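Local structure of adhesin (Neisseria meningitidis, 5MY7) at residues A[34-39]-A[105-110]; A[43-48]-A[65-70]; A[57-62]-A[82-87]. The protein probably acts as a surface-exposed adhesin and as an inhibitor of lysozyme, helping the bacterium withstand this host enzyme. All coordinates share one frame; numbering follows the deposited sequence.

Contact 1: residues A[34-39]-A[105-110]; sequences VSYVCQ and QPIMIT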
ATOM      1  N   VAL A  34       0.902  -6.831   6.778  1.00 24.03           N
ATOM      2  CA  VAL A  34       0.761  -7.898   5.780  1.00 23.35           C
ATOM      3  C   VAL A  34       2.115  -8.069   5.056  1.00 22.24           C
ATOM      4  O   VAL A  34       2.751  -7.057   4.657  1.00 22.23           O
ATOM      5  CB  VAL A  34      -0.370  -7.616   4.732  1.00 24.93           C
ATOM      6  CG1 VAL A  34      -0.495  -8.755   3.730  1.00 25.59           C
ATOM      7  CG2 VAL A  34      -1.674  -7.352   5.445  1.00 27.38           C
ATOM      8  N   SER A  35       2.567  -9.338   4.915  1.00 24.54           N
ATOM      9  CA  SER A  35       3.766  -9.656   4.119  1.00 23.00           C
ATOM     10  C   SER A  35       3.365 -10.173   2.748  1.00 22.84           C
ATOM     11  O   SER A  35       2.446 -11.005   2.653  1.00 26.09           O
ATOM     12  CB  SER A  35       4.649 -10.706   4.864  1.00 28.29           C
ATOM     13  OG  SER A  35       5.129 -10.130   6.062  1.00 34.81           O
ATOM     14  N   TYR A  36       4.040  -9.660   1.708  1.00 20.64           N
ATOM     15  CA  TYR A  36       3.746  -9.953   0.293  1.00 20.05           C
ATOM     16  C   TYR A  36       4.916 -10.558  -0.478  1.00 20.57           C
ATOM     17  O   TYR A  36       6.083 -10.288  -0.136  1.00 21.73           O
ATOM     18  CB  TYR A  36       3.336  -8.672  -0.461  1.00 20.03           C
ATOM     19  CG  TYR A  36       2.137  -7.938   0.122  1.00 19.48           C
ATOM     20  CD1 TYR A  36       2.297  -7.009   1.119  1.00 18.59           C
ATOM     21  CD2 TYR A  36       0.839  -8.150  -0.387  1.00 19.40           C
ATOM     22  CE1 TYR A  36       1.190  -6.328   1.667  1.00 19.28           C
ATOM     23  CE2 TYR A  36      -0.265  -7.504   0.134  1.00 18.47           C
ATOM     24  CZ  TYR A  36      -0.083  -6.583   1.178  1.00 19.39           C
ATOM     25  OH  TYR A  36      -1.152  -5.897   1.719  1.00 20.60           O
ATOM     26  N   VAL A  37       4.589 -11.374  -1.506  1.00 21.37           N
ATOM     27  CA  VAL A  37       5.551 -11.856  -2.543  1.00 23.23           C
ATOM     28  C   VAL A  37       5.027 -11.289  -3.883  1.00 21.67           C
ATOM     29  O   VAL A  37       3.810 -11.394  -4.224  1.00 24.34           O
ATOM     30  CB  VAL A  37       5.703 -13.399  -2.529  1.00 26.09           C
ATOM     31  CG1 VAL A  37       6.233 -13.872  -1.213  1.00 30.32           C
ATOM     32  CG2 VAL A  37       4.399 -14.104  -2.809  1.00 30.23           C
ATOM     33  N   CYS A  38       5.960 -10.732  -4.654  1.00 21.78           N
ATOM     34  CA  CYS A  38       5.669 -10.024  -5.903  1.00 23.13           C
ATOM     35  C   CYS A  38       6.403 -10.644  -7.091  1.00 23.46           C
ATOM     36  O   CYS A  38       7.125 -11.678  -6.943  1.00 27.21           O
ATOM     37  CB  CYS A  38       6.053  -8.548  -5.733  1.00 21.94           C
ATOM     38  SG  CYS A  38       5.534  -7.742  -4.191  1.00 21.93           S
ATOM     39  N   GLN A  39       6.231 -10.044  -8.280  1.00 24.53           N
ATOM     40  CA  GLN A  39       7.023 -10.435  -9.486  1.00 28.61           C
ATOM     41  C   GLN A  39       8.532 -10.368  -9.226  1.00 29.96           C
ATOM     42  O   GLN A  39       8.981  -9.512  -8.418  1.00 28.39           O
ATOM     43  CB  GLN A  39       6.706  -9.509 -10.651  1.00 34.05           C
ATOM     44  CG  GLN A  39       5.689 -10.058 -11.584  1.00 43.18           C
ATOM     45  CD  GLN A  39       5.508  -9.189 -12.805  1.00 42.30           C
ATOM     46  OE1 GLN A  39       6.465  -8.597 -13.319  1.00 50.74           O
ATOM     47  NE2 GLN A  39       4.277  -9.126 -13.294  1.00 48.18           N
ATOM     48  N   GLN A 105      -6.313  -8.551  -0.235  1.00 26.67           N
ATOM     49  CA  GLN A 105      -6.151  -7.667  -1.388  1.00 25.15           C
ATOM     50  C   GLN A 105      -4.757  -7.790  -2.022  1.00 23.19           C
ATOM     51  O   GLN A 105      -3.759  -7.882  -1.276  1.00 24.29           O
ATOM     52  CB  GLN A 105      -6.372  -6.182  -1.008  1.00 25.37           C
ATOM     53  CG  GLN A 105      -7.752  -5.858  -0.452  1.00 26.96           C
ATOM     54  CD  GLN A 105      -8.871  -6.406  -1.318  1.00 30.09           C
ATOM     55  OE1 GLN A 105      -8.975  -6.066  -2.477  1.00 28.96           O
ATOM     56  NE2 GLN A 105      -9.716  -7.283  -0.744  1.00 29.48           N
ATOM     57  N   PRO A 106      -4.666  -7.789  -3.362  1.00 22.55           N
ATOM     58  CA  PRO A 106      -3.352  -7.644  -3.995  1.00 20.91           C
ATOM     59  C   PRO A 106      -2.860  -6.189  -3.885  1.00 19.62           C
ATOM     60  O   PRO A 106      -3.695  -5.284  -3.695  1.00 20.22           O
ATOM     61  CB  PRO A 106      -3.629  -8.021  -5.446  1.00 23.44           C
ATOM     62  CG  PRO A 106      -5.039  -7.466  -5.671  1.00 25.89           C
ATOM     63  CD  PRO A 106      -5.769  -7.677  -4.344  1.00 23.70           C
ATOM     64  N   ILE A 107      -1.557  -5.942  -4.048  1.00 17.46           N
ATOM     65  CA  ILE A 107      -1.026  -4.565  -4.092  1.00 17.11           C
ATOM     66  C   ILE A 107      -0.025  -4.358  -5.224  1.00 17.71           C
ATOM     67  O   ILE A 107       0.519  -5.331  -5.799  1.00 18.77           O
ATOM     68  CB  ILE A 107      -0.380  -4.098  -2.743  1.00 17.48           C
ATOM     69  CG1 ILE A 107       1.027  -4.705  -2.476  1.00 18.69           C
ATOM     70  CG2 ILE A 107      -1.309  -4.291  -1.562  1.00 19.39           C
ATOM     71  CD1 ILE A 107       1.790  -4.025  -1.322  1.00 20.09           C
ATOM     72  N   MET A 108       0.235  -3.093  -5.538  1.00 16.86           N
ATOM     73  CA  MET A 108       1.401  -2.673  -6.346  1.00 17.24           C
ATOM     74  C   MET A 108       1.992  -1.413  -5.761  1.00 15.99           C
ATOM     75  O   MET A 108       1.253  -0.646  -5.091  1.00 16.85           O
ATOM     76  CB  MET A 108       1.041  -2.491  -7.805  1.00 21.46           C
ATOM     77  CG  MET A 108      -0.024  -1.398  -8.036  1.00 23.01           C
ATOM     78  SD  MET A 108      -0.612  -1.271  -9.741  1.00 28.86           S
ATOM     79  CE  MET A 108      -1.365  -2.783 -10.208  1.00 36.25           C
ATOM     80  N   ILE A 109       3.308  -1.197  -5.953  1.00 16.09           N
ATOM     81  CA  ILE A 109       3.988   0.035  -5.502  1.00 15.54           C
ATOM     82  C   ILE A 109       4.808   0.586  -6.671  1.00 16.20           C
ATOM     83  O   ILE A 109       5.634  -0.126  -7.301  1.00 17.02           O
ATOM     84  CB  ILE A 109       4.911  -0.184  -4.272  1.00 16.98           C
ATOM     85  CG1 ILE A 109       4.131  -0.792  -3.079  1.00 17.75           C
ATOM     86  CG2 ILE A 109       5.568   1.118  -3.836  1.00 19.78           C
ATOM     87  CD1 ILE A 109       4.975  -1.244  -1.890  1.00 18.84           C
ATOM     88  N   THR A 110       4.579   1.898  -6.949  1.00 15.83           N
ATOM     89  CA  THR A 110       5.256   2.622  -7.985  1.00 16.38           C
ATOM     90  C   THR A 110       6.242   3.607  -7.344  1.00 15.99           C
ATOM     91  O   THR A 110       5.925   4.269  -6.356  1.00 17.31           O
ATOM     92  CB  THR A 110       4.224   3.361  -8.888  1.00 18.15           C
ATOM     93  OG1 THR A 110       3.292   2.427  -9.449  1.00 18.31           O
ATOM     94  CG2 THR A 110       4.918   4.059 -10.027  1.00 19.27           C
TER
HETATM   95  O   HOH W   1      -3.427  -7.282   1.402  1.00 26.58           O
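Tyr-36 and Ile-107 lie opposite each other on strands of two different antiparallel sheets, and their CA atoms, 8.4 Å apart, are the nearest CA pair between 34-39 and 105-110; no main-chain hydrogen bond joins the segments, and side chains fill the gap. Both CB atoms point toward the other strand, and the two side chains meet at about a right angle. Ile-107 brings its CD1 methyl over the middle of the tyrosine ring, 3.9 Å from the ring centroid and 12° from the normal, a CH-pi contact. Its CG1 branch sits between the backbone N and the carbonyl carbon (chi1 76°), which, with the extended chi2, carries CD1 over the ring while CG2 lies by the phenol end, 3.8 Å from Tyr-36 CZ. Val-34 CG1, from the same strand as the tyrosine, covers the opposite face toward the rim, holding the ring between two aliphatic groups. At the ring's edge, in its plane, Gln-105 O stands 3.8 Å from Tyr-36 CE2. A water also links the two residues, accepting from Tyr-36 OH at 2.7 Å and donating to Gln-105 O at 2.8 Å. The phenol oxygen has a second partner in Tyr-48 OH, so this polar end is satisfied inside an otherwise apolar setting. Val-46, Tyr-48 and Leu-92 also pack on Ile-107. Cys-38, just past the end of strand 31-37, forms a disulfide with Cys-121, which is hydrogen-bonded through its backbone to Ile-107; the covalent link thus ties that strand's end to the second sheet. Such interleaving of aromatic and aliphatic side chains is characteristic of the interior between two facing sheets, consistent with the compact all-beta fold of MliC- and ACP-like lysozyme inhibitors.

Contact 2: residues A[43-48]-A[65-70]; sequences KVKVTY and GKRVQM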
ATOM      1  N   LYS A  43       9.992  -9.125  -2.213  1.00 20.62           N
ATOM      2  CA  LYS A  43       9.241  -9.278  -0.954  1.00 21.17           C
ATOM      3  C   LYS A  43       9.102  -7.914  -0.254  1.00 21.26           C
ATOM      4  O   LYS A  43      10.028  -7.125  -0.240  1.00 21.75           O
ATOM      5  CB  LYS A  43       9.945 -10.287  -0.025  1.00 24.16           C
ATOM      6  CG  LYS A  43       9.857 -11.710  -0.572  1.00 29.57           C
ATOM      7  CD  LYS A  43      10.661 -12.772   0.165  1.00 40.34           C
ATOM      8  CE  LYS A  43      10.606 -14.096  -0.613  1.00 48.07           C
ATOM      9  NZ  LYS A  43      11.364 -14.051  -1.908  1.00 51.46           N
ATOM     10  N   VAL A  44       7.911  -7.638   0.250  1.00 18.27           N
ATOM     11  CA  VAL A  44       7.678  -6.386   0.979  1.00 18.43           C
ATOM     12  C   VAL A  44       6.662  -6.582   2.112  1.00 19.74           C
ATOM     13  O   VAL A  44       5.654  -7.309   1.924  1.00 19.91           O
ATOM     14  CB  VAL A  44       7.258  -5.227  -0.018  1.00 18.23           C
ATOM     15  CG1 VAL A  44       5.918  -5.491  -0.726  1.00 18.69           C
ATOM     16  CG2 VAL A  44       7.238  -3.865   0.691  1.00 18.74           C
ATOM     17  N   LYS A  45       6.918  -5.902   3.242  1.00 19.31           N
ATOM     18  CA  LYS A  45       6.036  -5.899   4.395  1.00 20.89           C
ATOM     19  C   LYS A  45       5.403  -4.505   4.502  1.00 21.15           C
ATOM     20  O   LYS A  45       6.139  -3.484   4.573  1.00 21.45           O
ATOM     21  CB  LYS A  45       6.842  -6.228   5.661  1.00 26.05           C
ATOM     22  CG  LYS A  45       6.064  -6.497   6.924  1.00 35.63           C
ATOM     23  CD  LYS A  45       6.980  -7.011   8.068  1.00 41.87           C
ATOM     24  CE  LYS A  45       8.042  -5.972   8.524  1.00 49.71           C
ATOM     25  NZ  LYS A  45       7.601  -4.534   8.857  1.00 45.53           N
ATOM     26  N   VAL A  46       4.068  -4.469   4.596  1.00 19.00           N
ATOM     27  CA  VAL A  46       3.328  -3.189   4.667  1.00 19.08           C
ATOM     28  C   VAL A  46       2.443  -3.165   5.896  1.00 19.47           C
ATOM     29  O   VAL A  46       1.723  -4.130   6.176  1.00 21.20           O
ATOM     30  CB  VAL A  46       2.421  -2.955   3.405  1.00 19.00           C
ATOM     31  CG1 VAL A  46       1.732  -1.567   3.453  1.00 19.60           C
ATOM     32  CG2 VAL A  46       3.250  -3.110   2.135  1.00 18.59           C
ATOM     33  N   THR A  47       2.508  -2.044   6.634  1.00 19.17           N
ATOM     34  CA  THR A  47       1.705  -1.779   7.817  1.00 21.17           C
ATOM     35  C   THR A  47       0.646  -0.720   7.496  1.00 20.50           C
ATOM     36  O   THR A  47       0.997   0.368   7.015  1.00 22.37           O
ATOM     37  CB  THR A  47       2.585  -1.362   9.007  1.00 23.73           C
ATOM     38  OG1 THR A  47       3.525  -2.414   9.294  1.00 25.86           O
ATOM     39  CG2 THR A  47       1.719  -1.066  10.266  1.00 25.23           C
ATOM     40  N   TYR A  48      -0.623  -1.070   7.729  1.00 20.53           N
ATOM     41  CA  TYR A  48      -1.749  -0.186   7.503  1.00 21.75           C
ATOM     42  C   TYR A  48      -2.267   0.356   8.825  1.00 23.47           C
ATOM     43  O   TYR A  48      -2.486  -0.419   9.799  1.00 25.16           O
ATOM     44  CB  TYR A  48      -2.879  -0.904   6.746  1.00 22.44           C
ATOM     45  CG  TYR A  48      -2.448  -1.516   5.419  1.00 20.87           C
ATOM     46  CD1 TYR A  48      -2.392  -0.739   4.252  1.00 21.18           C
ATOM     47  CD2 TYR A  48      -2.035  -2.850   5.310  1.00 21.11           C
ATOM     48  CE1 TYR A  48      -1.969  -1.261   3.042  1.00 20.58           C
ATOM     49  CE2 TYR A  48      -1.629  -3.379   4.095  1.00 21.88           C
ATOM     50  CZ  TYR A  48      -1.579  -2.582   2.964  1.00 21.04           C
ATOM     51  OH  TYR A  48      -1.173  -3.094   1.732  1.00 20.60           O
ATOM     52  N   GLY A  65      15.255  -1.304   3.544  1.00 23.02           N
ATOM     53  CA  GLY A  65      15.513  -1.102   4.943  1.00 24.38           C
ATOM     54  C   GLY A  65      14.980   0.154   5.566  1.00 24.63           C
ATOM     55  O   GLY A  65      15.047   0.283   6.786  1.00 29.77           O
ATOM     56  N   LYS A  66      14.314   1.019   4.772  1.00 23.78           N
ATOM     57  CA  LYS A  66      13.796   2.284   5.232  1.00 22.97           C
ATOM     58  C   LYS A  66      12.262   2.262   5.225  1.00 20.12           C
ATOM     59  O   LYS A  66      11.605   1.820   4.237  1.00 21.15           O
ATOM     60  CB  LYS A  66      14.306   3.406   4.344  1.00 23.91           C
ATOM     61  CG  LYS A  66      13.710   4.764   4.744  1.00 29.13           C
ATOM     62  CD  LYS A  66      14.172   5.934   3.901  1.00 33.81           C
ATOM     63  CE  LYS A  66      13.535   7.255   4.304  1.00 36.70           C
ATOM     64  NZ  LYS A  66      13.826   7.625   5.730  1.00 41.52           N
ATOM     65  N   ARG A  67      11.679   2.751   6.326  1.00 23.35           N
ATOM     66  CA  ARG A  67      10.239   2.843   6.450  1.00 21.54           C
ATOM     67  C   ARG A  67       9.765   4.069   5.588  1.00 20.52           C
ATOM     68  O   ARG A  67      10.186   5.218   5.827  1.00 24.68           O
ATOM     69  CB  ARG A  67       9.844   2.940   7.914  1.00 24.77           C
ATOM     70  CG  ARG A  67       8.392   2.790   8.159  1.00 30.35           C
ATOM     71  CD  ARG A  67       8.051   2.368   9.601  1.00 38.26           C
ATOM     72  NE  ARG A  67       8.310   0.935   9.896  1.00 42.29           N
ATOM     73  CZ  ARG A  67       7.658  -0.126   9.366  1.00 40.08           C
ATOM     74  NH1 ARG A  67       6.646  -0.010   8.434  1.00 28.33           N
ATOM     75  NH2 ARG A  67       8.043  -1.345   9.776  1.00 39.61           N
ATOM     76  N   VAL A  68       8.912   3.772   4.619  1.00 19.21           N
ATOM     77  CA  VAL A  68       8.283   4.800   3.711  1.00 20.50           C
ATOM     78  C   VAL A  68       6.799   4.905   4.034  1.00 18.94           C
ATOM     79  O   VAL A  68       6.042   3.971   3.730  1.00 21.34           O
ATOM     80  CB  VAL A  68       8.533   4.421   2.235  1.00 21.65           C
ATOM     81  CG1 VAL A  68       7.884   5.429   1.266  1.00 23.97           C
ATOM     82  CG2 VAL A  68      10.059   4.287   1.979  1.00 24.05           C
ATOM     83  N   GLN A  69       6.401   6.008   4.691  1.00 20.98           N
ATOM     84  CA  GLN A  69       4.983   6.183   5.084  1.00 21.86           C
ATOM     85  C   GLN A  69       4.217   6.973   4.000  1.00 19.66           C
ATOM     86  O   GLN A  69       4.619   8.066   3.612  1.00 23.05           O
ATOM     87  CB  GLN A  69       4.838   6.866   6.480  1.00 27.71           C
ATOM     88  CG  GLN A  69       3.352   6.874   6.924  1.00 30.88           C
ATOM     89  CD  GLN A  69       3.070   7.115   8.381  1.00 33.75           C
ATOM     90  OE1 GLN A  69       3.808   6.685   9.269  1.00 41.87           O
ATOM     91  NE2 GLN A  69       1.962   7.775   8.641  1.00 35.46           N
ATOM     92  N   MET A  70       3.168   6.368   3.491  1.00 17.66           N
ATOM     93  CA  MET A  70       2.338   6.948   2.398  1.00 18.41           C
ATOM     94  C   MET A  70       0.915   7.232   2.907  1.00 17.88           C
ATOM     95  O   MET A  70       0.149   6.296   3.205  1.00 17.67           O
ATOM     96  CB  MET A  70       2.300   5.940   1.243  1.00 18.00           C
ATOM     97  CG  MET A  70       3.678   5.629   0.633  1.00 18.61           C
ATOM     98  SD  MET A  70       3.698   4.231  -0.530  1.00 19.34           S
ATOM     99  CE  MET A  70       3.873   2.939   0.693  1.00 20.02           C
TER
HETATM  100  O   HOH W   2       5.803  -2.620   7.558  1.00 26.28           O
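The guanidinium of Arg-67 comes close to Lys-45 and Thr-47 across strand 56-63, which separates their strands in the four-stranded antiparallel meander; the contact therefore joins next-but-one neighbours of one sheet through side chains and a water. From CB the arginine chain runs out extended, with CG anti to the backbone N (chi1 -169°) and CD continuing the line, until the bend at chi3 (-76°) turns NE, and with the next torsion brings the guanidinium, over the intervening strand. CZ then splits the group into two branches with different surroundings. NH1 donates to the water at 2.9 Å and has a further partner in Ser-60 OG of the middle strand, while Thr-47 OG1 stands farther off, 4.0 Å from NH1. NH2 packs against Val-62 CG2, and Lys-45 NZ lies at the edge of the guanidinium, near its plane, 3.3 Å from NH2. These are two donors, so the pair is no hydrogen bond but a close approach of like charges. The lysine arrives there by bends at chi3 and chi4, which curl its chain back so that NZ also donates to the water, at 2.9 Å. With both cations donating to it, the water oxygen probably screens part of their repulsion, and it would be polarised in turn. Thr-47 OG1 is hydrogen-bonded to the same water at 2.9 Å and is bonded as well to Thr-33 OG1 on strand 31-37. The water also donates a weak bond to Lys-45 O, 3.1 Å away.

Contact 3: residues A[57-62]-A[82-87]; sequences TYASAV and TFYGKE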
ATOM      1  N   THR A  57      -5.805   5.059   7.124  1.00 22.14           N
ATOM      2  CA  THR A  57      -5.238   6.398   7.091  1.00 20.92           C
ATOM      3  C   THR A  57      -3.860   6.482   6.439  1.00 20.39           C
ATOM      4  O   THR A  57      -3.430   7.559   5.996  1.00 19.76           O
ATOM      5  CB  THR A  57      -5.149   6.972   8.507  1.00 23.10           C
ATOM      6  OG1 THR A  57      -4.269   6.179   9.288  1.00 27.36           O
ATOM      7  CG2 THR A  57      -6.555   7.041   9.185  1.00 23.15           C
ATOM      8  N   TYR A  58      -3.127   5.361   6.395  1.00 19.93           N
ATOM      9  CA  TYR A  58      -1.799   5.321   5.772  1.00 17.96           C
ATOM     10  C   TYR A  58      -1.398   3.861   5.478  1.00 18.58           C
ATOM     11  O   TYR A  58      -1.991   2.914   6.037  1.00 18.97           O
ATOM     12  CB  TYR A  58      -0.718   6.010   6.644  1.00 19.57           C
ATOM     13  CG  TYR A  58      -0.380   5.253   7.956  1.00 22.18           C
ATOM     14  CD1 TYR A  58       0.506   4.183   7.951  1.00 23.71           C
ATOM     15  CD2 TYR A  58      -0.919   5.635   9.164  1.00 24.78           C
ATOM     16  CE1 TYR A  58       0.831   3.506   9.122  1.00 26.29           C
ATOM     17  CE2 TYR A  58      -0.612   4.959  10.337  1.00 26.56           C
ATOM     18  CZ  TYR A  58       0.285   3.915  10.322  1.00 27.57           C
ATOM     19  OH  TYR A  58       0.578   3.238  11.503  1.00 34.39           O
ATOM     20  N   ALA A  59      -0.389   3.737   4.594  1.00 18.06           N
ATOM     21  CA  ALA A  59       0.348   2.470   4.342  1.00 17.21           C
ATOM     22  C   ALA A  59       1.821   2.760   4.507  1.00 17.89           C
ATOM     23  O   ALA A  59       2.341   3.706   3.916  1.00 21.23           O
ATOM     24  CB  ALA A  59       0.076   1.964   2.921  1.00 17.28           C
ATOM     25  N   SER A  60       2.542   1.942   5.303  1.00 18.52           N
ATOM     26  CA  SER A  60       3.990   2.131   5.581  1.00 18.69           C
ATOM     27  C   SER A  60       4.728   0.857   5.107  1.00 18.90           C
ATOM     28  O   SER A  60       4.507  -0.236   5.666  1.00 20.33           O
ATOM     29  CB  SER A  60       4.201   2.395   7.109  1.00 23.58           C
ATOM     30  OG  SER A  60       5.558   2.524   7.426  1.00 28.90           O
ATOM     31  N   ALA A  61       5.593   0.997   4.094  1.00 19.16           N
ATOM     32  CA  ALA A  61       6.308  -0.160   3.462  1.00 20.60           C
ATOM     33  C   ALA A  61       7.794  -0.018   3.777  1.00 19.17           C
ATOM     34  O   ALA A  61       8.355   1.096   3.741  1.00 20.13           O
ATOM     35  CB  ALA A  61       6.129  -0.097   1.943  1.00 20.73           C
ATOM     36  N   VAL A  62       8.454  -1.141   4.086  1.00 19.21           N
ATOM     37  CA  VAL A  62       9.900  -1.084   4.298  1.00 19.02           C
ATOM     38  C   VAL A  62      10.575  -1.370   2.939  1.00 19.23           C
ATOM     39  O   VAL A  62      10.409  -2.464   2.383  1.00 18.94           O
ATOM     40  CB  VAL A  62      10.345  -2.100   5.388  1.00 21.20           C
ATOM     41  CG1 VAL A  62      11.848  -2.000   5.535  1.00 24.96           C
ATOM     42  CG2 VAL A  62       9.630  -1.766   6.701  1.00 24.10           C
ATOM     43  N   THR A  82      -8.020   1.719  -3.762  1.00 21.55           N
ATOM     44  CA  THR A  82      -7.481   2.688  -2.803  1.00 19.85           C
ATOM     45  C   THR A  82      -6.018   3.010  -3.177  1.00 19.19           C
ATOM     46  O   THR A  82      -5.233   2.080  -3.428  1.00 20.56           O
ATOM     47  CB  THR A  82      -7.545   2.166  -1.340  1.00 21.28           C
ATOM     48  OG1 THR A  82      -8.880   1.688  -1.021  1.00 26.09           O
ATOM     49  CG2 THR A  82      -7.156   3.235  -0.331  1.00 23.48           C
ATOM     50  N   PHE A  83      -5.669   4.309  -3.166  1.00 18.05           N
ATOM     51  CA  PHE A  83      -4.295   4.793  -3.373  1.00 17.93           C
ATOM     52  C   PHE A  83      -3.787   5.479  -2.118  1.00 16.57           C
ATOM     53  O   PHE A  83      -4.543   6.175  -1.380  1.00 19.44           O
ATOM     54  CB  PHE A  83      -4.193   5.745  -4.560  1.00 19.95           C
ATOM     55  CG  PHE A  83      -4.308   5.042  -5.888  1.00 22.19           C
ATOM     56  CD1 PHE A  83      -3.203   4.415  -6.449  1.00 23.61           C
ATOM     57  CD2 PHE A  83      -5.504   5.069  -6.595  1.00 23.78           C
ATOM     58  CE1 PHE A  83      -3.285   3.795  -7.671  1.00 27.87           C
ATOM     59  CE2 PHE A  83      -5.595   4.419  -7.823  1.00 26.63           C
ATOM     60  CZ  PHE A  83      -4.478   3.796  -8.334  1.00 29.37           C
ATOM     61  N   TYR A  84      -2.496   5.244  -1.851  1.00 17.42           N
ATOM     62  CA  TYR A  84      -1.702   5.916  -0.800  1.00 16.71           C
ATOM     63  C   TYR A  84      -0.496   6.623  -1.420  1.00 17.13           C
ATOM     64  O   TYR A  84       0.158   6.026  -2.314  1.00 17.87           O
ATOM     65  CB  TYR A  84      -1.211   4.911   0.253  1.00 16.56           C
ATOM     66  CG  TYR A  84      -2.291   4.050   0.889  1.00 16.69           C
ATOM     67  CD1 TYR A  84      -2.772   2.911   0.257  1.00 18.75           C
ATOM     68  CD2 TYR A  84      -2.812   4.347   2.119  1.00 17.84           C
ATOM     69  CE1 TYR A  84      -3.719   2.094   0.826  1.00 19.26           C
ATOM     70  CE2 TYR A  84      -3.790   3.547   2.698  1.00 19.00           C
ATOM     71  CZ  TYR A  84      -4.244   2.408   2.065  1.00 20.55           C
ATOM     72  OH  TYR A  84      -5.195   1.550   2.644  1.00 24.72           O
ATOM     73  N   GLY A  85      -0.154   7.837  -0.947  1.00 17.74           N
ATOM     74  CA  GLY A  85       1.033   8.566  -1.408  1.00 19.15           C
ATOM     75  C   GLY A  85       0.686   9.843  -2.135  1.00 22.72           C
ATOM     76  O   GLY A  85      -0.478  10.113  -2.413  1.00 27.38           O
ATOM     77  N   LYS A  86       1.721  10.623  -2.393  1.00 25.20           N
ATOM     78  CA  LYS A  86       1.605  11.950  -3.000  1.00 30.19           C
ATOM     79  C   LYS A  86       2.530  12.077  -4.223  1.00 26.58           C
ATOM     80  O   LYS A  86       3.486  11.308  -4.346  1.00 23.65           O
ATOM     81  CB  LYS A  86       1.830  13.057  -1.950  1.00 37.82           C
ATOM     82  CG  LYS A  86       3.231  13.201  -1.384  1.00 46.13           C
ATOM     83  CD  LYS A  86       3.275  14.145  -0.150  1.00 52.81           C
ATOM     84  CE  LYS A  86       4.429  13.836   0.812  1.00 60.63           C
ATOM     85  NZ  LYS A  86       5.776  13.735   0.158  1.00 66.55           N
ATOM     86  N   GLU A  87       2.270  13.069  -5.094  1.00 29.94           N
ATOM     87  CA  GLU A  87       3.120  13.264  -6.280  1.00 30.75           C
ATOM     88  C   GLU A  87       4.536  13.515  -5.865  1.00 29.11           C
ATOM     89  O   GLU A  87       4.797  14.385  -5.023  1.00 29.51           O
ATOM     90  CB  GLU A  87       2.671  14.451  -7.155  1.00 35.35           C
ATOM     91  CG  GLU A  87       3.568  14.715  -8.419  1.00 40.62           C
ATOM     92  CD  GLU A  87       3.775  13.501  -9.373  1.00 42.96           C
ATOM     93  OE1 GLU A  87       2.802  12.835  -9.537  1.00 38.07           O
ATOM     94  OE2 GLU A  87       4.861  13.193 -10.025  1.00 41.63           O
TER
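Tyr-84 lays one face of its ring over the methyl of Ala-59, whose CB stands 3.9 Å from the ring centroid and 15° from the normal in a CH-pi contact. The methyl lies 3.7 Å above the plane, displaced toward the rim on the CG side, 3.8 Å from Tyr-84 CG. Both CB atoms point toward the opposite segment. With CG beside the backbone N and anti to the carbonyl carbon (chi1 -54°), the CD2-CE2 side of the ring meets the backbone of strand 56-63: Tyr-84 CD2 comes within 3.5 Å of Ala-59 N, and CE2 lies 3.7 Å from Tyr-58 C. The ring sits directly against the small side chain of Ala-59, and the CA atoms of Ala-59 and Tyr-84 are 6.5 Å apart. The phenol end is satisfied by a hydrogen bond between Tyr-84 OH and Thr-56 OG1, just ahead of the segment on that same strand. Tyr-48, Met-70 and Leu-92 gather round the ring, and Leu-92 and Tyr-48 also touch Ala-59. An edge strand of one four-stranded sheet thus packs by an aromatic onto an inner strand of the other, as in the shared hydrophobic interior of a two-sheet antiparallel beta fold.

How the contacts relate
Contacts 1 and 3 are buried and join the two sheets, each by an aliphatic methyl over a tyrosine face; contact 2 is only partly buried and stays within one sheet, where charged groups meet around a water. Strand 43-50 of contact 2 lies between strands 31-37 and 56-63 of the other two, and strand 56-63 of contact 3 is the one contact 2 reaches across. Backbone hydrogen bonds pair them, such as Tyr-36 N to Val-44 O (2.9 Å) and Thr-47 O to Ser-60 N (2.8 Å). Alternating residues divide the chemistry: Val-46 and Tyr-48 turn to the apolar interior, Lys-45 and Thr-47 to the polar side. Ile-109 and Ala-61 pack together between contacts 1 and 3.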